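Local coordinates for protein teicoplanin pseudoaglycone deacetylases Orf2 (Actinoplanes teichomyceticus, PDB 3DFF) that probably removes an acetyl group from a sugar of the teicoplanin pseudoaglycone as a zinc-dependent deacetylase of the PIG-L family, at residues A[89-94]-A[141-146]; A[153-158]-A[162-167]. All blocks are in the same frame, centred on the assembly; numbering follows the deposited sequence.

Interaction 1. Residues A[89-94]-A[141-146]; sequences AHRHGR and RSIIDE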
loop_
_atom_site.group_PDB
_atom_site.type_symbol
_atom_site.label_atom_id
_atom_site.label_comp_id
_atom_site.label_asym_id
_atom_site.label_seq_id
_atom_site.Cartn_x
_atom_site.Cartn_y
_atom_site.Cartn_z
ATOM N N ALA A 89 4.591 6.101 -13.666
ATOM C CA ALA A 89 4.720 4.713 -14.169
ATOM C C ALA A 89 4.273 3.675 -13.140
ATOM O O ALA A 89 4.344 3.914 -11.928
ATOM C CB ALA A 89 6.173 4.432 -14.571
ATOM N N HIS A 90 3.862 2.501 -13.632
ATOM C CA HIS A 90 3.387 1.403 -12.772
ATOM C C HIS A 90 4.177 0.146 -13.067
ATOM O O HIS A 90 4.697 -0.018 -14.180
ATOM C CB HIS A 90 1.910 1.118 -13.051
ATOM C CG HIS A 90 1.630 0.718 -14.471
ATOM N ND1 HIS A 90 1.567 -0.598 -14.882
ATOM C CD2 HIS A 90 1.424 1.468 -15.580
ATOM C CE1 HIS A 90 1.321 -0.643 -16.182
ATOM N NE2 HIS A 90 1.240 0.598 -16.632
ATOM N N ARG A 91 4.221 -0.752 -12.084
ATOM C CA ARG A 91 4.793 -2.089 -12.232
ATOM C C ARG A 91 4.005 -3.035 -11.325
ATOM O O ARG A 91 3.934 -2.829 -10.115
ATOM C CB ARG A 91 6.279 -2.100 -11.866
ATOM C CG ARG A 91 6.959 -3.468 -12.028
ATOM C CD ARG A 91 8.460 -3.307 -12.019
ATOM N NE ARG A 91 9.172 -4.579 -12.123
ATOM C CZ ARG A 91 10.306 -4.740 -12.804
ATOM N NH1 ARG A 91 10.841 -3.716 -13.464
ATOM N NH2 ARG A 91 10.902 -5.918 -12.829
ATOM N N HIS A 92 3.423 -4.069 -11.918
ATOM C CA HIS A 92 2.544 -4.964 -11.173
ATOM C C HIS A 92 3.230 -6.279 -10.808
ATOM O O HIS A 92 3.581 -7.083 -11.687
ATOM C CB HIS A 92 1.260 -5.202 -11.962
ATOM C CG HIS A 92 0.391 -3.986 -12.076
ATOM N ND1 HIS A 92 -0.531 -3.814 -13.083
ATOM C CD2 HIS A 92 0.318 -2.876 -11.304
ATOM C CE1 HIS A 92 -1.157 -2.659 -12.907
ATOM N NE2 HIS A 92 -0.645 -2.065 -11.846
ATOM N N GLY A 93 3.416 -6.495 -9.509
ATOM C CA GLY A 93 4.138 -7.652 -8.981
ATOM C C GLY A 93 3.361 -8.958 -9.075
ATOM O O GLY A 93 2.194 -8.965 -9.513
ATOM N N ARG A 94 4.018 -10.036 -8.644
ATOM C CA ARG A 94 3.556 -11.405 -8.842
ATOM C C ARG A 94 2.857 -12.007 -7.622
ATOM O O ARG A 94 2.344 -13.121 -7.694
ATOM C CB ARG A 94 4.769 -12.302 -9.176
ATOM C CG ARG A 94 5.699 -12.548 -8.014
ATOM C CD ARG A 94 6.834 -13.484 -8.435
ATOM N NE ARG A 94 7.979 -13.391 -7.548
ATOM C CZ ARG A 94 8.289 -14.255 -6.589
ATOM N NH1 ARG A 94 7.529 -15.326 -6.338
ATOM N NH2 ARG A 94 9.385 -14.036 -5.879
ATOM N N ARG A 141 14.766 -6.274 -4.381
ATOM C CA ARG A 141 16.204 -6.148 -4.680
ATOM C C ARG A 141 16.453 -6.119 -6.178
ATOM O O ARG A 141 17.226 -5.288 -6.665
ATOM C CB ARG A 141 16.992 -7.269 -4.016
ATOM C CG ARG A 141 17.376 -6.937 -2.568
ATOM C CD ARG A 141 18.400 -7.911 -2.010
ATOM N NE ARG A 141 17.852 -9.264 -1.934
ATOM C CZ ARG A 141 17.146 -9.731 -0.907
ATOM N NH1 ARG A 141 16.931 -8.980 0.167
ATOM N NH2 ARG A 141 16.676 -10.963 -0.937
ATOM N N SER A 142 15.752 -6.981 -6.909
ATOM C CA SER A 142 15.864 -7.037 -8.366
ATOM C C SER A 142 15.427 -5.724 -8.996
ATOM O O SER A 142 16.108 -5.199 -9.873
ATOM C CB SER A 142 15.059 -8.211 -8.925
ATOM O OG SER A 142 15.586 -9.424 -8.426
ATOM N N ILE A 143 14.311 -5.169 -8.517
ATOM C CA ILE A 143 13.785 -3.924 -9.042
ATOM C C ILE A 143 14.709 -2.744 -8.705
ATOM O O ILE A 143 14.905 -1.859 -9.533
ATOM C CB ILE A 143 12.328 -3.683 -8.566
ATOM C CG1 ILE A 143 11.403 -4.728 -9.191
ATOM C CG2 ILE A 143 11.846 -2.289 -8.921
ATOM C CD1 ILE A 143 10.122 -4.941 -8.408
ATOM N N ILE A 144 15.282 -2.750 -7.508
ATOM C CA ILE A 144 16.273 -1.739 -7.136
ATOM C C ILE A 144 17.462 -1.781 -8.109
ATOM O O ILE A 144 17.923 -0.739 -8.552
ATOM C CB ILE A 144 16.744 -1.884 -5.675
ATOM C CG1 ILE A 144 15.650 -1.423 -4.708
ATOM C CG2 ILE A 144 18.006 -1.064 -5.402
ATOM C CD1 ILE A 144 15.883 -1.861 -3.281
ATOM N N ASP A 145 17.938 -2.976 -8.446
ATOM C CA ASP A 145 19.055 -3.100 -9.403
ATOM C C ASP A 145 18.682 -2.553 -10.785
ATOM O O ASP A 145 19.485 -1.884 -11.455
ATOM C CB ASP A 145 19.520 -4.555 -9.504
ATOM C CG ASP A 145 20.296 -5.012 -8.283
ATOM O OD1 ASP A 145 20.844 -4.153 -7.561
ATOM O OD2 ASP A 145 20.373 -6.242 -8.047
ATOM N N GLU A 146 17.459 -2.841 -11.203
ATOM C CA GLU A 146 16.964 -2.482 -12.518
ATOM C C GLU A 146 16.628 -0.993 -12.625
ATOM O O GLU A 146 16.966 -0.339 -13.615
ATOM C CB GLU A 146 15.734 -3.336 -12.829
ATOM C CG GLU A 146 15.181 -3.209 -14.230
ATOM C CD GLU A 146 13.977 -4.114 -14.435
ATOM O OE1 GLU A 146 13.929 -5.187 -13.794
ATOM O OE2 GLU A 146 13.081 -3.747 -15.221
#
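The guanidinium of Arg91 lies with one face over CG1 of Ile143, which sits 3.5 Å from the guanidinium plane and off toward its rim. The closest approach of Arg91 to Ile143 is from NE to CG1, 3.7 Å. Arg91 reaches helix 126-147 because its CG is anti to the backbone N (chi1 -179°) and the chain stays extended to NE. Arg91 and Ile143 run past each other in opposite directions. At its end Arg91 grips Glu146 with both terminal nitrogens. The shorter and straighter bond is Arg91 NH1 to Glu146 OE2, 2.8 Å, at 165°. The second, Arg91 NH2 to Glu146 OE1, is longer at 3.3 Å and more bent. The two planes are not flush but 61° apart. OE2 lies in the guanidinium plane, yet NH1 meets it from above the carboxylate plane. Tyr41 of strand 37-42 touches both Arg91 and Ile143. The contact ties edge strand 89-92 of the sheet to the C-terminal part of helix 126-147. A buried isoleucine supports one face of the cation while an exposed glutamate probably balances its charge, so the arginine is held both by packing and by a twisted two-point salt bridge.

Interaction 2. Residues A[153-158]-A[162-167]; sequences VTCAAI and PDHEAT. With ZN (zinc ion), chain B.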
loop_
_atom_site.group_PDB
_atom_site.type_symbol
_atom_site.label_atom_id
_atom_site.label_comp_id
_atom_site.label_asym_id
_atom_site.label_seq_id
_atom_site.Cartn_x
_atom_site.Cartn_y
_atom_site.Cartn_z
ATOM N N VAL A 153 9.920 4.763 -1.139
ATOM C CA VAL A 153 8.867 5.018 -0.141
ATOM C C VAL A 153 7.893 3.848 -0.143
ATOM O O VAL A 153 7.480 3.393 -1.200
ATOM C CB VAL A 153 8.097 6.327 -0.383
ATOM C CG1 VAL A 153 7.244 6.680 0.840
ATOM C CG2 VAL A 153 9.080 7.504 -0.667
ATOM N N THR A 154 7.532 3.396 1.048
ATOM C CA THR A 154 6.576 2.290 1.172
ATOM C C THR A 154 5.684 2.554 2.379
ATOM O O THR A 154 5.733 3.645 2.950
ATOM C CB THR A 154 7.279 0.928 1.279
ATOM O OG1 THR A 154 6.283 -0.093 1.104
ATOM C CG2 THR A 154 7.980 0.752 2.622
ATOM N N CYS A 155 4.863 1.577 2.764
ATOM C CA CYS A 155 3.856 1.838 3.790
ATOM C C CYS A 155 4.387 1.620 5.197
ATOM O O CYS A 155 5.235 0.751 5.436
ATOM C CB CYS A 155 2.641 0.946 3.570
ATOM S SG CYS A 155 3.036 -0.839 3.597
ATOM N N ALA A 156 3.860 2.397 6.153
ATOM C CA ALA A 156 4.142 2.136 7.561
ATOM C C ALA A 156 3.439 0.883 8.112
ATOM O O ALA A 156 3.829 0.378 9.163
ATOM C CB ALA A 156 3.736 3.363 8.408
ATOM N N ALA A 157 2.410 0.412 7.408
ATOM C CA ALA A 157 1.558 -0.696 7.853
ATOM C C ALA A 157 0.780 -0.343 9.126
ATOM O O ALA A 157 0.481 -1.203 9.942
ATOM C CB ALA A 157 2.344 -2.039 8.012
ATOM N N ILE A 158 0.428 0.931 9.262
ATOM C CA ILE A 158 -0.599 1.312 10.234
ATOM C C ILE A 158 -1.876 0.556 9.862
ATOM O O ILE A 158 -2.245 0.481 8.683
ATOM C CB ILE A 158 -0.797 2.830 10.228
ATOM C CG1 ILE A 158 0.454 3.514 10.788
ATOM C CG2 ILE A 158 -2.055 3.252 11.029
ATOM C CD1 ILE A 158 0.580 4.990 10.395
ATOM N N PRO A 162 -1.692 -7.801 7.161
ATOM C CA PRO A 162 -0.514 -8.666 6.962
ATOM C C PRO A 162 0.267 -8.365 5.668
ATOM O O PRO A 162 1.512 -8.479 5.637
ATOM C CB PRO A 162 -1.120 -10.065 6.882
ATOM C CG PRO A 162 -2.451 -9.974 7.577
ATOM C CD PRO A 162 -2.921 -8.562 7.482
ATOM N N ASP A 163 -0.450 -8.014 4.607
ATOM C CA ASP A 163 0.180 -7.710 3.330
ATOM C C ASP A 163 0.966 -6.405 3.427
ATOM O O ASP A 163 1.995 -6.235 2.761
ATOM C CB ASP A 163 -0.862 -7.584 2.218
ATOM C CG ASP A 163 -1.490 -8.927 1.827
ATOM O OD1 ASP A 163 -0.927 -9.986 2.175
ATOM O OD2 ASP A 163 -2.530 -8.915 1.132
ATOM N N HIS A 164 0.464 -5.467 4.226
ATOM C CA HIS A 164 1.167 -4.197 4.445
ATOM C C HIS A 164 2.428 -4.421 5.250
ATOM O O HIS A 164 3.480 -3.848 4.935
ATOM C CB HIS A 164 0.267 -3.184 5.156
ATOM C CG HIS A 164 -0.764 -2.574 4.259
ATOM N ND1 HIS A 164 -1.070 -1.226 4.284
ATOM C CD2 HIS A 164 -1.556 -3.124 3.305
ATOM C CE1 HIS A 164 -1.999 -0.976 3.377
ATOM N NE2 HIS A 164 -2.318 -2.111 2.771
ATOM N N GLU A 165 2.328 -5.255 6.290
ATOM C CA GLU A 165 3.515 -5.591 7.092
ATOM C C GLU A 165 4.556 -6.350 6.273
ATOM O O GLU A 165 5.743 -6.051 6.383
ATOM C CB GLU A 165 3.119 -6.374 8.348
ATOM C CG GLU A 165 2.256 -5.531 9.261
ATOM C CD GLU A 165 1.983 -6.156 10.610
ATOM O OE1 GLU A 165 2.190 -7.376 10.778
ATOM O OE2 GLU A 165 1.544 -5.412 11.508
ATOM N N ALA A 166 4.126 -7.303 5.455
ATOM C CA ALA A 166 5.079 -8.043 4.591
ATOM C C ALA A 166 5.791 -7.110 3.616
ATOM O O ALA A 166 7.008 -7.223 3.415
ATOM C CB ALA A 166 4.356 -9.133 3.827
ATOM N N THR A 167 5.048 -6.181 3.018
ATOM C CA THR A 167 5.614 -5.239 2.057
ATOM C C THR A 167 6.649 -4.358 2.745
ATOM O O THR A 167 7.769 -4.172 2.243
ATOM C CB THR A 167 4.495 -4.371 1.454
ATOM O OG1 THR A 167 3.606 -5.224 0.711
ATOM C CG2 THR A 167 5.079 -3.309 0.527
HETATM ZN ZN ZN B . -3.769 -2.195 1.203
HETATM O O HOH W 1 2.208 -2.781 11.598
HETATM O O HOH W 2 -5.364 -1.784 -0.115
HETATM O O HOH W 3 -5.104 -2.656 2.623
#
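Strand 153-155 and helix 162-167 run roughly antiparallel, 148° between their directions, with their axes 8.4 Å apart at closest approach; Ala157 and His164 bring the backbones nearest. The methyl of Ala157 packs against the first turn of the helix. Its CB lies 3.7 Å from His164 CB and equally close to Glu165 CG. Ala157 CA stands at the edge of the His164 ring. Cys155 SG touches His164 O at 3.3 Å and also approaches the ring of His164 obliquely, 4.7 Å from its centroid. Further along, Thr167 CG2 touches Thr154 OG1, whose hydrogen bond goes to Ile13 O. Thr167 OG1 bonds back to Asp163 O, which also takes the backbone N-H of Thr167 from the opposite face. A water bridges Ala157 O and Glu165 OE2, donating to both.

His164 NE2 binds the zinc ion at 2.1 Å, alongside two waters, His16 and Asp19, while Asp187 holds His164 ND1 and so fixes the ring's rotation. Asp163, a ligand of another zinc ion that is not bound here, turns away to Arg101, His16 and Ser98. The contact opens the beta-alpha-beta unit of strand 151-155, helix 162-178 and strand 182-185; strands 9-14 and 182-185 flank strand 151-155 in the sheet.

How the interactions relate
Interactions 1 and 2 follow one another along the chain. Helix 126-147, which receives Arg91 in interaction 1, leads directly into strand 151-155, which starts interaction 2. Both contacts reach the same mixed sheet, where strand 89-92 is an outermost strand and strands 37-42 and 9-14 separate it from 151-155. Their centres are 16 Å apart and their nearest atoms about 9 Å, so they do not touch. Interaction 2 is buried and supplies a zinc ligand; its centre is about 6 Å, and that of interaction 1 about 15 Å, from the centre of the chain. Interaction 1 joins edge strand to helix through a partly exposed salt bridge.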